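Local coordinates for A1 protein (Enterobacteria phage Qbeta, PDB 3RLK) that is a minor component of the phage coat, seen here as its read-through domain, and is probably needed for infectious particles, at residues A[34-40]-A[52-58]; A[70-76]-A[89-93]; A[117-122]-A[141-146]. All blocks are in the same frame, centred on the assembly; numbering follows the deposited sequence.

Interaction 1: residues A[34-40]-A[52-58]; sequences IWSLEEV and IYNAVEL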
loop_
_atom_site.group_PDB
_atom_site.type_symbol
_atom_site.label_atom_id
_atom_site.label_comp_id
_atom_site.label_asym_id
_atom_site.label_seq_id
_atom_site.Cartn_x
_atom_site.Cartn_y
_atom_site.Cartn_z
ATOM N N ILE A 34 -4.590 12.595 -0.099
ATOM C CA ILE A 34 -5.493 11.543 0.399
ATOM C C ILE A 34 -7.024 11.885 0.202
ATOM O O ILE A 34 -7.337 13.061 0.108
ATOM C CB ILE A 34 -5.166 11.151 1.811
ATOM C CG1 ILE A 34 -5.297 12.354 2.748
ATOM C CG2 ILE A 34 -3.748 10.509 1.888
ATOM C CD1 ILE A 34 -5.504 11.873 4.264
ATOM N N TRP A 35 -7.896 10.836 0.159
ATOM C CA TRP A 35 -9.235 10.983 -0.432
ATOM C C TRP A 35 -10.210 10.162 0.336
ATOM O O TRP A 35 -9.807 9.214 1.009
ATOM C CB TRP A 35 -9.238 10.426 -1.854
ATOM C CG TRP A 35 -8.187 11.089 -2.689
ATOM C CD1 TRP A 35 -6.838 10.734 -2.760
ATOM C CD2 TRP A 35 -8.362 12.244 -3.522
ATOM N NE1 TRP A 35 -6.194 11.599 -3.622
ATOM C CE2 TRP A 35 -7.108 12.515 -4.106
ATOM C CE3 TRP A 35 -9.493 13.051 -3.885
ATOM C CZ2 TRP A 35 -6.930 13.555 -5.027
ATOM C CZ3 TRP A 35 -9.300 14.093 -4.811
ATOM C CH2 TRP A 35 -8.033 14.354 -5.335
ATOM N N SER A 36 -11.500 10.528 0.179
ATOM C CA SER A 36 -12.629 9.697 0.668
ATOM C C SER A 36 -13.358 9.237 -0.601
ATOM O O SER A 36 -13.689 10.078 -1.478
ATOM C CB SER A 36 -13.559 10.523 1.584
ATOM O OG SER A 36 -14.696 9.778 1.982
ATOM N N LEU A 37 -13.578 7.925 -0.744
ATOM C CA LEU A 37 -14.331 7.359 -1.823
ATOM C C LEU A 37 -15.602 6.649 -1.263
ATOM O O LEU A 37 -15.521 5.524 -0.847
ATOM C CB LEU A 37 -13.443 6.355 -2.590
ATOM C CG LEU A 37 -12.596 6.951 -3.708
ATOM C CD1 LEU A 37 -11.446 7.780 -3.142
ATOM C CD2 LEU A 37 -12.081 5.704 -4.553
ATOM N N GLU A 38 -16.758 7.336 -1.225
ATOM C CA GLU A 38 -17.953 6.728 -0.634
ATOM C C GLU A 38 -19.170 6.915 -1.521
ATOM O O GLU A 38 -20.020 6.015 -1.563
ATOM C CB GLU A 38 -18.261 7.303 0.758
ATOM C CG GLU A 38 -17.284 7.038 1.918
ATOM C CD GLU A 38 -16.902 5.566 2.136
ATOM O OE1 GLU A 38 -17.691 4.592 1.822
ATOM O OE2 GLU A 38 -15.786 5.393 2.667
ATOM N N GLU A 39 -19.233 8.046 -2.208
ATOM C CA GLU A 39 -20.354 8.376 -3.106
ATOM C C GLU A 39 -20.144 7.634 -4.411
ATOM O O GLU A 39 -19.034 7.667 -4.996
ATOM C CB GLU A 39 -20.410 9.862 -3.423
ATOM C CG GLU A 39 -21.648 10.174 -4.252
ATOM C CD GLU A 39 -21.773 11.637 -4.603
ATOM O OE1 GLU A 39 -21.027 12.096 -5.481
ATOM O OE2 GLU A 39 -22.654 12.313 -4.038
ATOM N N VAL A 40 -21.178 6.940 -4.866
ATOM C CA VAL A 40 -21.033 6.213 -6.125
ATOM C C VAL A 40 -21.232 7.046 -7.387
ATOM O O VAL A 40 -22.277 7.707 -7.590
ATOM C CB VAL A 40 -21.983 4.999 -6.176
ATOM C CG1 VAL A 40 -21.862 4.294 -7.455
ATOM C CG2 VAL A 40 -21.663 4.047 -4.999
ATOM N N ILE A 52 -17.677 2.633 -9.455
ATOM C CA ILE A 52 -16.671 3.713 -9.485
ATOM C C ILE A 52 -17.213 4.747 -8.538
ATOM O O ILE A 52 -18.409 5.122 -8.612
ATOM C CB ILE A 52 -16.409 4.298 -10.910
ATOM C CG1 ILE A 52 -15.902 3.176 -11.824
ATOM C CG2 ILE A 52 -15.435 5.459 -10.852
ATOM C CD1 ILE A 52 -15.660 3.564 -13.271
ATOM N N TYR A 53 -16.332 5.236 -7.695
ATOM C CA TYR A 53 -16.679 6.288 -6.741
ATOM C C TYR A 53 -16.219 7.660 -7.234
ATOM O O TYR A 53 -15.327 7.825 -8.094
ATOM C CB TYR A 53 -16.031 6.008 -5.375
ATOM C CG TYR A 53 -16.544 4.737 -4.733
ATOM C CD1 TYR A 53 -17.572 4.776 -3.807
ATOM C CD2 TYR A 53 -15.959 3.483 -5.034
ATOM C CE1 TYR A 53 -18.068 3.594 -3.210
ATOM C CE2 TYR A 53 -16.431 2.312 -4.446
ATOM C CZ TYR A 53 -17.485 2.385 -3.526
ATOM O OH TYR A 53 -17.974 1.232 -2.934
ATOM N N ASN A 54 -16.854 8.657 -6.660
ATOM C CA ASN A 54 -16.367 10.005 -6.770
ATOM C C ASN A 54 -15.364 10.188 -5.654
ATOM O O ASN A 54 -15.706 10.008 -4.469
ATOM C CB ASN A 54 -17.542 10.953 -6.552
ATOM C CG ASN A 54 -18.417 11.132 -7.804
ATOM O OD1 ASN A 54 -17.928 11.248 -8.922
ATOM N ND2 ASN A 54 -19.708 11.208 -7.600
ATOM N N ALA A 55 -14.127 10.557 -5.996
ATOM C CA ALA A 55 -13.117 10.856 -5.003
ATOM C C ALA A 55 -13.218 12.232 -4.411
ATOM O O ALA A 55 -13.209 13.202 -5.168
ATOM C CB ALA A 55 -11.655 10.580 -5.580
ATOM N N VAL A 56 -13.320 12.326 -3.078
ATOM C CA VAL A 56 -13.339 13.629 -2.396
ATOM C C VAL A 56 -12.050 13.873 -1.600
ATOM O O VAL A 56 -11.686 13.051 -0.765
ATOM C CB VAL A 56 -14.617 13.772 -1.506
ATOM C CG1 VAL A 56 -14.581 15.076 -0.624
ATOM C CG2 VAL A 56 -15.921 13.661 -2.425
ATOM N N GLU A 57 -11.355 14.985 -1.860
ATOM C CA GLU A 57 -10.045 15.252 -1.145
ATOM C C GLU A 57 -10.202 15.545 0.368
ATOM O O GLU A 57 -11.146 16.228 0.805
ATOM C CB GLU A 57 -9.284 16.338 -1.934
ATOM C CG GLU A 57 -7.810 16.423 -1.679
ATOM C CD GLU A 57 -7.198 17.681 -2.432
ATOM O OE1 GLU A 57 -7.876 18.266 -3.318
ATOM O OE2 GLU A 57 -6.071 18.026 -2.120
ATOM N N LEU A 58 -9.319 14.961 1.169
ATOM C CA LEU A 58 -9.223 15.234 2.594
ATOM C C LEU A 58 -7.999 16.085 2.918
ATOM O O LEU A 58 -7.003 16.131 2.126
ATOM C CB LEU A 58 -9.101 13.869 3.351
ATOM C CG LEU A 58 -10.266 12.951 2.998
ATOM C CD1 LEU A 58 -9.816 11.598 3.534
ATOM C CD2 LEU A 58 -11.487 13.444 3.751
HETATM O O HOH W 1 -4.650 15.369 0.945
HETATM O O HOH W 2 -17.050 10.203 -2.223
#
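Ser36 and Val56 form a hydrogen-bonded antiparallel pair between strands 34-38 and 52-58, whose axes approach to 4.3 Å with 142° between their N-to-C directions. Ser36 N gives to Val56 O at 2.7 Å, and Val56 N returns the bond to Ser36 O. Where the chain turns a corner at Glu39, Asn54 N binds Glu39 O, while a bridging water accepts from Glu38 N and donates to Asn54 O. On the face carrying Trp35 and Leu37, the methyl of Ala55 sits between them, with CB 3.7 Å from Trp35 CE3 and equally far from Leu37 CD1. Glu57 lays its aliphatic part over one face of the indole, its CB 4.1 Å from the centroid of the Trp35 six-membered ring in an off-centre CH-pi contact. Tyr53 presses its CB alongside Leu37 CB at 3.8 Å, and its ring has Leu37 O over one face and Glu38 O in plane at the edge. Away from this face, Glu39, extended beyond CG, brings OE1 within 2.6 Å of Asn54 ND2; the bond is bent (138°), reaches the anti side of the carboxylate, and joins planes turned 69° apart. Apolar contacts thus gather round the buried Trp35, Leu37 and Ala55, where Phe132 adds an edge-to-face ring on Trp35 and Glu57 its aliphatic part, whereas the charged ends of Glu39 and Glu38 are met by Asn54 and Arg118.

Interaction 2: residues A[70-76]-A[89-93]; sequences LLGNTKW and RGCRG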
loop_
_atom_site.group_PDB
_atom_site.type_symbol
_atom_site.label_atom_id
_atom_site.label_comp_id
_atom_site.label_asym_id
_atom_site.label_seq_id
_atom_site.Cartn_x
_atom_site.Cartn_y
_atom_site.Cartn_z
ATOM N N LEU A 70 10.924 3.012 9.157
ATOM C CA LEU A 70 10.720 2.123 8.017
ATOM C C LEU A 70 11.942 1.953 7.154
ATOM O O LEU A 70 11.863 1.200 6.160
ATOM C CB LEU A 70 9.577 2.657 7.150
ATOM C CG LEU A 70 8.322 3.097 7.903
ATOM C CD1 LEU A 70 7.306 3.734 6.966
ATOM C CD2 LEU A 70 7.609 1.947 8.678
ATOM N N LEU A 71 13.015 2.704 7.484
ATOM C CA LEU A 71 14.234 2.753 6.693
ATOM C C LEU A 71 15.385 1.978 7.380
ATOM O O LEU A 71 15.337 1.712 8.576
ATOM C CB LEU A 71 14.709 4.155 6.437
ATOM C CG LEU A 71 13.679 4.998 5.623
ATOM C CD1 LEU A 71 14.315 6.372 5.401
ATOM C CD2 LEU A 71 13.160 4.404 4.296
ATOM N N GLY A 72 16.323 1.490 6.592
ATOM C CA GLY A 72 17.454 0.801 7.196
ATOM C C GLY A 72 18.389 0.431 6.103
ATOM O O GLY A 72 18.490 1.165 5.097
ATOM N N ASN A 73 19.092 -0.691 6.294
ATOM C CA ASN A 73 20.058 -1.103 5.281
ATOM C C ASN A 73 19.789 -2.368 4.442
ATOM O O ASN A 73 20.712 -2.927 3.781
ATOM C CB ASN A 73 21.490 -1.142 5.911
ATOM C CG ASN A 73 21.627 -2.236 6.953
ATOM O OD1 ASN A 73 20.720 -3.037 7.135
ATOM N ND2 ASN A 73 22.738 -2.272 7.639
ATOM N N THR A 74 18.545 -2.830 4.439
ATOM C CA THR A 74 18.204 -4.002 3.654
ATOM C C THR A 74 17.589 -3.617 2.275
ATOM O O THR A 74 17.210 -2.448 2.055
ATOM C CB THR A 74 17.296 -4.927 4.459
ATOM O OG1 THR A 74 15.994 -4.337 4.563
ATOM C CG2 THR A 74 17.865 -5.198 5.868
ATOM N N LYS A 75 17.507 -4.570 1.349
ATOM C CA LYS A 75 17.039 -4.198 0.026
ATOM C C LYS A 75 15.491 -4.114 -0.086
ATOM O O LYS A 75 14.804 -4.960 0.433
ATOM C CB LYS A 75 17.712 -5.036 -1.056
ATOM C CG LYS A 75 17.347 -6.435 -1.217
ATOM C CD LYS A 75 18.172 -6.887 -2.462
ATOM C CE LYS A 75 17.935 -8.337 -2.947
ATOM N NZ LYS A 75 19.163 -8.816 -3.666
ATOM N N TRP A 76 14.970 -3.103 -0.787
ATOM C CA TRP A 76 13.557 -3.106 -1.133
ATOM C C TRP A 76 13.341 -4.190 -2.193
ATOM O O TRP A 76 14.274 -4.454 -2.998
ATOM C CB TRP A 76 13.185 -1.760 -1.790
ATOM C CG TRP A 76 13.354 -0.652 -0.868
ATOM C CD1 TRP A 76 14.387 0.298 -0.869
ATOM C CD2 TRP A 76 12.468 -0.290 0.169
ATOM N NE1 TRP A 76 14.187 1.182 0.152
ATOM C CE2 TRP A 76 13.030 0.850 0.823
ATOM C CE3 TRP A 76 11.269 -0.832 0.651
ATOM C CZ2 TRP A 76 12.396 1.484 1.891
ATOM C CZ3 TRP A 76 10.636 -0.213 1.742
ATOM C CH2 TRP A 76 11.206 0.929 2.358
ATOM N N ARG A 89 17.959 5.182 0.218
ATOM C CA ARG A 89 18.012 4.606 1.549
ATOM C C ARG A 89 17.250 3.230 1.454
ATOM O O ARG A 89 16.281 3.076 0.677
ATOM C CB ARG A 89 17.449 5.597 2.611
ATOM C CG ARG A 89 17.638 5.136 4.079
ATOM C CD ARG A 89 19.081 5.184 4.669
ATOM N NE ARG A 89 19.908 4.009 4.421
ATOM C CZ ARG A 89 20.932 3.642 5.223
ATOM N NH1 ARG A 89 21.692 2.561 4.971
ATOM N NH2 ARG A 89 21.194 4.344 6.334
ATOM N N GLY A 90 17.804 2.249 2.151
ATOM C CA GLY A 90 17.224 0.934 2.220
ATOM C C GLY A 90 16.010 0.840 3.137
ATOM O O GLY A 90 15.562 1.806 3.786
ATOM N N CYS A 91 15.493 -0.381 3.148
ATOM C CA CYS A 91 14.392 -0.738 3.982
ATOM C C CYS A 91 14.860 -1.185 5.344
ATOM O O CYS A 91 15.932 -1.853 5.479
ATOM C CB CYS A 91 13.604 -1.817 3.250
ATOM S SG CYS A 91 12.089 -2.532 4.105
ATOM N N ARG A 92 14.013 -0.895 6.359
ATOM C CA ARG A 92 14.256 -1.370 7.706
ATOM C C ARG A 92 14.350 -2.924 7.714
ATOM O O ARG A 92 15.143 -3.530 8.437
ATOM C CB ARG A 92 13.134 -0.922 8.662
ATOM C CG ARG A 92 13.260 -1.519 10.067
ATOM C CD ARG A 92 14.606 -1.146 10.715
ATOM N NE ARG A 92 14.607 0.316 10.950
ATOM C CZ ARG A 92 14.875 0.931 12.114
ATOM N NH1 ARG A 92 15.275 0.227 13.187
ATOM N NH2 ARG A 92 14.851 2.297 12.171
ATOM N N GLY A 93 13.551 -3.548 6.866
ATOM C CA GLY A 93 13.456 -4.997 6.837
ATOM C C GLY A 93 12.938 -5.484 8.175
ATOM O O GLY A 93 12.106 -4.811 8.865
HETATM O O HOH W 3 17.800 -2.423 8.305
#
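Cys91 turns SG anti to its backbone N (chi1 179°), which carries the sulfur out over the Trp76 ring, with CB against the same face. Cys91 CB stands 3.4 Å from the centroid of the Trp76 six-membered ring, almost on the ring normal, a close CH-pi contact; SG lies toward CZ3 as a sulfur-aromatic contact and also accepts from Gly93 N. The indole edge is fixed separately: Trp76 NE1 gives to Arg89 O at 2.9 Å, the acceptor lying in the ring plane and offering a lone pair. Thr74 holds OG1 between its backbone N and carbonyl carbon (chi1 72°), where it reaches Cys91 O at 2.6 Å from above the carbonyl plane, while Thr74 N binds the same oxygen in that plane; one carbonyl is therefore gripped twice. Cys91 N answers to Thr74 O. At the other end Gly72 N gives to Gly90 O at 2.9 Å, and the backbones leave no room for side chains here: one at Gly90 would run into Thr74 O and Gly72 O, one at Gly72 into Arg92 CA. Arg92 folds back to place NE 2.8 Å from Leu71 O, and its NH2 binds Lys68 O. This small two-stranded ribbon, 71-72 with 90-91, lies beside strands 96-98 and 183-188: Leu70 packs on Tyr96, Ala185 and Ile187, Cys91 on Tyr96, and Leu71 on Ile187, while Trp76 touches Asp98 of strand 96-98 and Val189, just past strand 183-188.

Interaction 3: residues A[117-122]-A[141-146]; sequences IREGKK and YCSLSD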
loop_
_atom_site.group_PDB
_atom_site.type_symbol
_atom_site.label_atom_id
_atom_site.label_comp_id
_atom_site.label_asym_id
_atom_site.label_seq_id
_atom_site.Cartn_x
_atom_site.Cartn_y
_atom_site.Cartn_z
ATOM N N ILE A 117 -9.027 -1.846 -2.474
ATOM C CA ILE A 117 -8.628 -0.898 -3.508
ATOM C C ILE A 117 -9.963 -0.410 -4.117
ATOM O O ILE A 117 -10.823 -1.231 -4.376
ATOM C CB ILE A 117 -7.812 -1.614 -4.573
ATOM C CG1 ILE A 117 -6.702 -2.477 -3.923
ATOM C CG2 ILE A 117 -7.301 -0.606 -5.622
ATOM C CD1 ILE A 117 -6.075 -3.458 -4.942
ATOM N N ARG A 118 -10.165 0.893 -4.254
ATOM C CA ARG A 118 -11.433 1.405 -4.878
ATOM C C ARG A 118 -11.098 2.178 -6.108
ATOM O O ARG A 118 -10.094 2.913 -6.140
ATOM C CB ARG A 118 -12.262 2.267 -3.897
ATOM C CG ARG A 118 -12.959 1.389 -2.857
ATOM C CD ARG A 118 -13.920 2.179 -1.957
ATOM N NE ARG A 118 -14.659 1.247 -1.112
ATOM C CZ ARG A 118 -15.622 1.575 -0.242
ATOM N NH1 ARG A 118 -16.050 2.813 -0.137
ATOM N NH2 ARG A 118 -16.174 0.601 0.518
ATOM N N GLU A 119 -11.933 2.070 -7.150
ATOM C CA GLU A 119 -11.711 2.930 -8.332
ATOM C C GLU A 119 -12.457 4.251 -8.160
ATOM O O GLU A 119 -13.646 4.236 -7.774
ATOM C CB GLU A 119 -12.276 2.204 -9.558
ATOM C CG GLU A 119 -11.807 2.820 -10.876
ATOM C CD GLU A 119 -11.744 1.784 -11.971
ATOM O OE1 GLU A 119 -12.642 0.918 -12.007
ATOM O OE2 GLU A 119 -10.787 1.828 -12.757
ATOM N N GLY A 120 -11.824 5.382 -8.460
ATOM C CA GLY A 120 -12.605 6.631 -8.263
ATOM C C GLY A 120 -12.264 7.705 -9.291
ATOM O O GLY A 120 -11.155 7.747 -9.877
ATOM N N LYS A 121 -13.239 8.590 -9.456
ATOM C CA LYS A 121 -13.160 9.665 -10.404
ATOM C C LYS A 121 -12.734 10.970 -9.665
ATOM O O LYS A 121 -13.411 11.405 -8.779
ATOM C CB LYS A 121 -14.499 9.886 -11.114
ATOM C CG LYS A 121 -14.336 11.008 -12.219
ATOM C CD LYS A 121 -15.660 11.415 -12.786
ATOM C CE LYS A 121 -15.476 12.514 -13.848
ATOM N NZ LYS A 121 -14.702 12.033 -15.094
ATOM N N LYS A 122 -11.593 11.538 -10.032
ATOM C CA LYS A 122 -11.142 12.797 -9.395
ATOM C C LYS A 122 -11.846 14.051 -9.900
ATOM O O LYS A 122 -12.373 14.080 -11.023
ATOM C CB LYS A 122 -9.643 12.971 -9.600
ATOM C CG LYS A 122 -8.845 11.792 -9.032
ATOM C CD LYS A 122 -7.584 12.196 -8.248
ATOM C CE LYS A 122 -6.415 12.492 -9.133
ATOM N NZ LYS A 122 -5.216 11.730 -8.631
ATOM N N TYR A 141 -7.873 7.082 1.517
ATOM C CA TYR A 141 -7.454 6.407 0.279
ATOM C C TYR A 141 -6.343 7.227 -0.368
ATOM O O TYR A 141 -6.298 8.446 -0.270
ATOM C CB TYR A 141 -8.630 6.340 -0.688
ATOM C CG TYR A 141 -9.629 5.334 -0.307
ATOM C CD1 TYR A 141 -9.532 4.019 -0.793
ATOM C CD2 TYR A 141 -10.644 5.664 0.570
ATOM C CE1 TYR A 141 -10.508 3.008 -0.369
ATOM C CE2 TYR A 141 -11.617 4.707 0.972
ATOM C CZ TYR A 141 -11.537 3.410 0.495
ATOM O OH TYR A 141 -12.502 2.509 0.915
ATOM N N CYS A 142 -5.465 6.540 -1.070
ATOM C CA CYS A 142 -4.339 7.273 -1.743
ATOM C C CYS A 142 -4.231 6.726 -3.183
ATOM O O CYS A 142 -4.366 5.496 -3.382
ATOM C CB CYS A 142 -3.034 7.025 -0.952
ATOM S SG CYS A 142 -1.686 8.097 -1.587
ATOM N N SER A 143 -4.091 7.602 -4.189
ATOM C CA SER A 143 -4.076 7.197 -5.624
ATOM C C SER A 143 -2.777 6.427 -5.946
ATOM O O SER A 143 -1.703 7.006 -5.728
ATOM C CB SER A 143 -4.079 8.424 -6.500
ATOM O OG SER A 143 -3.976 8.000 -7.857
ATOM N N LEU A 144 -2.891 5.223 -6.511
ATOM C CA LEU A 144 -1.750 4.424 -6.984
ATOM C C LEU A 144 -0.991 5.149 -8.155
ATOM O O LEU A 144 0.253 5.032 -8.328
ATOM C CB LEU A 144 -2.255 3.001 -7.369
ATOM C CG LEU A 144 -2.663 2.253 -6.078
ATOM C CD1 LEU A 144 -3.560 1.046 -6.495
ATOM C CD2 LEU A 144 -1.367 1.826 -5.279
ATOM N N SER A 145 -1.760 5.991 -8.864
ATOM C CA SER A 145 -1.241 6.814 -9.944
ATOM C C SER A 145 -0.275 7.827 -9.382
ATOM O O SER A 145 0.818 7.950 -9.917
ATOM C CB SER A 145 -2.337 7.534 -10.756
ATOM O OG SER A 145 -3.053 6.571 -11.557
ATOM N N ASP A 146 -0.631 8.466 -8.268
ATOM C CA ASP A 146 0.213 9.446 -7.626
ATOM C C ASP A 146 1.488 8.796 -7.019
ATOM O O ASP A 146 2.593 9.255 -7.261
ATOM C CB ASP A 146 -0.532 10.188 -6.491
ATOM C CG ASP A 146 -1.670 11.086 -6.958
ATOM O OD1 ASP A 146 -1.917 11.160 -8.181
ATOM O OD2 ASP A 146 -2.314 11.758 -6.083
HETATM O O HOH W 4 -4.188 13.257 -6.741
#
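Arg118 and Tyr141 meet with guanidinium and phenol planes only 25° apart, the hydroxyl lying over one face of the guanidinium, 3.1 Å above its plane and offset toward the rim. The extended arginine runs across the end of the ring, bringing CD to 3.2 Å from Tyr141 OH. NE of Arg118 is equally near that oxygen, yet the angle is too poor for a hydrogen bond, as expected for an oxygen above the flat group. Arg118 NH1 is engaged elsewhere, with Leu37 O and the carboxylate of Glu38, which would steer the guanidinium past the phenol. Lys122 and Asp146 approach from opposite directions. Lys122, bent at its second, third and fourth torsions, puts NZ 3.4 Å from Asp146 OD1 in a long salt bridge, and a water bound by NZ at 2.6 Å passes a hydrogen bond to Asp146 OD2. Glu130 is the stronger partner of Lys122 and also binds Ser143 OG, so one carboxylate ties the ammonium to the start of helix 144-147. Apart from the polar pairs, Ile117 CG2 and Leu144 CD1 touch at 4.2 Å, their side chains crossing at about a right angle. Ser143 is the N-cap of the helix, its OG accepting weakly from Ser145 N and Asp146 N. Strands 117-121 and 140-143 are next-but-one neighbours, each hydrogen-bonded to 129-135, and are bridged over that strand by Arg118 and Tyr141, beside an N-capped strand-to-helix junction, in keeping with a beta-barrel.

Interactions 1 and 3 belong to the same curled sheet, their centres 8 Å apart. Strand 52-58 runs parallel beside 117-121, joined by Tyr53 O and Lys121 N at 2.6 Å, and strand 34-38 pairs with 140-143, so the two contacts share a barrel wall. Side chains connect them too: Tyr53 CE2 packs on Arg118 CD at 3.5 Å, and Trp35 CZ2 on Lys122 CD at 3.6 Å. Interaction 2 lies on the opposite side of the chain's centre, its own centre 32 Å from that of interaction 1 and 26 Å from that of interaction 3, without touching either. A tetraethylene glycol, probably from crystallisation, has its nearest atom about 3 Å from the side chain of Glu57 in interaction 1.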